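PDB 4OQZ: putative oxidoreductase YfjR from Streptomyces aurantiacus, which reduces imines to amines with S-selectivity and probably draws its hydride from NADPH bound in a Rossmann-type domain. Local coordinates for residues M130-S135 against E149-K154. Residues are numbered along the deposited sequence; the frame is centred on the assembly and turned at random.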
loop_
_atom_site.group_PDB
_atom_site.type_symbol
_atom_site.label_atom_id
_atom_site.label_comp_id
_atom_site.label_asym_id
_atom_site.label_seq_id
_atom_site.Cartn_x
_atom_site.Cartn_y
_atom_site.Cartn_z
ATOM N N MET A 130 4.411 6.811 19.036
ATOM C CA MET A 130 5.002 5.629 18.396
ATOM C C MET A 130 4.705 4.332 19.156
ATOM O O MET A 130 4.366 4.390 20.335
ATOM C CB MET A 130 6.506 5.836 18.141
ATOM C CG MET A 130 6.819 6.978 17.172
ATOM S SD MET A 130 6.337 6.590 15.469
ATOM C CE MET A 130 5.174 7.908 15.181
ATOM N N SER A 131 4.859 3.170 18.489
ATOM C CA SER A 131 4.568 1.853 19.039
ATOM C C SER A 131 5.645 0.779 18.778
ATOM O O SER A 131 6.459 0.883 17.852
ATOM C CB SER A 131 3.190 1.373 18.587
ATOM O OG SER A 131 2.783 0.223 19.315
ATOM N N THR A 132 5.708 -0.186 19.693
ATOM C CA THR A 132 6.633 -1.321 19.638
ATOM C C THR A 132 5.866 -2.554 20.071
ATOM O O THR A 132 5.177 -2.543 21.105
ATOM C CB THR A 132 7.857 -1.120 20.525
ATOM O OG1 THR A 132 8.500 0.106 20.198
ATOM C CG2 THR A 132 8.897 -2.286 20.394
ATOM N N PHE A 133 6.015 -3.629 19.295
ATOM C CA PHE A 133 5.400 -4.915 19.602
ATOM C C PHE A 133 6.376 -5.645 20.526
ATOM O O PHE A 133 7.567 -5.636 20.262
ATOM C CB PHE A 133 5.229 -5.763 18.319
ATOM C CG PHE A 133 4.223 -5.266 17.310
ATOM C CD1 PHE A 133 2.856 -5.355 17.564
ATOM C CD2 PHE A 133 4.637 -4.759 16.087
ATOM C CE1 PHE A 133 1.930 -4.888 16.633
ATOM C CE2 PHE A 133 3.699 -4.300 15.148
ATOM C CZ PHE A 133 2.363 -4.342 15.439
ATOM N N TYR A 134 5.873 -6.264 21.579
ATOM C CA TYR A 134 6.649 -7.067 22.516
ATOM C C TYR A 134 6.071 -8.468 22.681
ATOM O O TYR A 134 4.850 -8.644 22.765
ATOM C CB TYR A 134 6.771 -6.394 23.886
ATOM C CG TYR A 134 7.708 -5.201 23.874
ATOM C CD1 TYR A 134 9.088 -5.373 23.857
ATOM C CD2 TYR A 134 7.212 -3.901 23.852
ATOM C CE1 TYR A 134 9.950 -4.284 23.812
ATOM C CE2 TYR A 134 8.065 -2.802 23.831
ATOM C CZ TYR A 134 9.437 -2.997 23.811
ATOM O OH TYR A 134 10.304 -1.923 23.760
ATOM N N SER A 135 6.957 -9.466 22.702
ATOM C CA SER A 135 6.581 -10.840 22.937
ATOM C C SER A 135 7.624 -11.550 23.826
ATOM O O SER A 135 8.779 -11.126 23.891
ATOM C CB SER A 135 6.263 -11.574 21.635
ATOM O OG SER A 135 7.397 -11.897 20.848
ATOM N N GLU A 149 8.402 2.204 27.622
ATOM C CA GLU A 149 7.618 3.361 27.167
ATOM C C GLU A 149 8.537 4.566 26.844
ATOM O O GLU A 149 8.094 5.534 26.198
ATOM C CB GLU A 149 6.546 3.762 28.188
ATOM C CG GLU A 149 5.369 2.799 28.215
ATOM C CD GLU A 149 4.310 3.113 29.252
ATOM O OE1 GLU A 149 4.572 3.906 30.184
ATOM O OE2 GLU A 149 3.200 2.555 29.124
ATOM N N VAL A 150 9.810 4.484 27.277
ATOM C CA VAL A 150 10.805 5.518 27.004
ATOM C C VAL A 150 11.188 5.386 25.530
ATOM O O VAL A 150 11.292 6.418 24.860
ATOM C CB VAL A 150 12.009 5.490 27.976
ATOM C CG1 VAL A 150 13.081 6.512 27.585
ATOM C CG2 VAL A 150 11.554 5.724 29.409
ATOM N N ILE A 151 11.328 4.132 25.019
ATOM C CA ILE A 151 11.636 3.825 23.609
ATOM C C ILE A 151 10.506 4.356 22.697
ATOM O O ILE A 151 10.787 5.160 21.811
ATOM C CB ILE A 151 11.951 2.317 23.379
ATOM C CG1 ILE A 151 13.295 1.938 24.057
ATOM C CG2 ILE A 151 11.982 1.963 21.879
ATOM C CD1 ILE A 151 13.343 0.401 24.516
ATOM N N THR A 152 9.254 3.912 22.917
ATOM C CA THR A 152 8.057 4.387 22.201
ATOM C C THR A 152 6.911 4.497 23.210
ATOM O O THR A 152 6.738 3.592 24.020
ATOM C CB THR A 152 7.669 3.448 21.045
ATOM O OG1 THR A 152 7.445 2.139 21.550
ATOM C CG2 THR A 152 8.682 3.422 19.916
ATOM N N GLY A 153 6.138 5.587 23.153
ATOM C CA GLY A 153 5.032 5.856 24.080
ATOM C C GLY A 153 4.027 4.719 24.220
ATOM O O GLY A 153 3.521 4.463 25.317
ATOM N N LYS A 154 3.780 3.995 23.101
ATOM C CA LYS A 154 2.897 2.840 23.060
ATOM C C LYS A 154 3.727 1.558 22.941
ATOM O O LYS A 154 4.762 1.528 22.247
ATOM C CB LYS A 154 1.885 2.942 21.906
ATOM C CG LYS A 154 1.022 4.204 21.897
ATOM C CD LYS A 154 0.406 4.402 20.496
ATOM C CE LYS A 154 -0.466 5.630 20.380
ATOM N NZ LYS A 154 -0.829 5.911 18.963
HETATM O O HOH W 1 8.953 0.478 23.292
#
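Thr132 and Thr152 meet through their hydroxyls, the two side chains crossing at about a right angle. Thr132 OG1 donates to Thr152 OG1 over 2.7 Å, and Thr152 OG1 in turn donates to Lys154 O, two residues further on, at 2.8 Å, approaching that carbonyl 22° out of its plane. A water gives a further hydrogen bond to Thr152 OG1, so three bonds grip this one oxygen. Chi1 of Thr152 (58°) sets its OG1 between the backbone N and the carbonyl carbon, on the side of Thr132; Thr152 CG2, anti to the carbonyl carbon, lies 3.7 Å from Met130 CB. Threonine suits both positions: each hydroxyl joins the polar network between buried residues, the methyl of Thr152 packs on Met130, and both side chains also touch Val118 of strand 112-119.

The same water lies 2.8 Å from Tyr134 OH, in the plane of the ring at its edge. Tyrosine is long enough to bring a polar tip here from two residues further along the strand, and Ile151 CD1 rests against Tyr134 OH at 3.9 Å. Ile151 also packs on Met17 and Tyr21 of helix 12-23, as befits a branched aliphatic residue in a buried place.

Around the threonines the backbones begin to pair. Lys154 N donates to Met130 O (2.9 Å), whereas the bond from Thr132 N to Lys154 O is weak. A CA-H of Ser131 also points at Lys154 O. Lys154 CB passes close to Met130 O, and the Lys154 chain, extended beyond CG, carries NZ away to a weak bond with Asp129 O, as suits a long charged residue in an exposed place. Here strand 131-135, helix 138-151 and parallel strand 154-159 form a beta-alpha-beta unit at the end of the Rossmann-type domain's sheet within this chain.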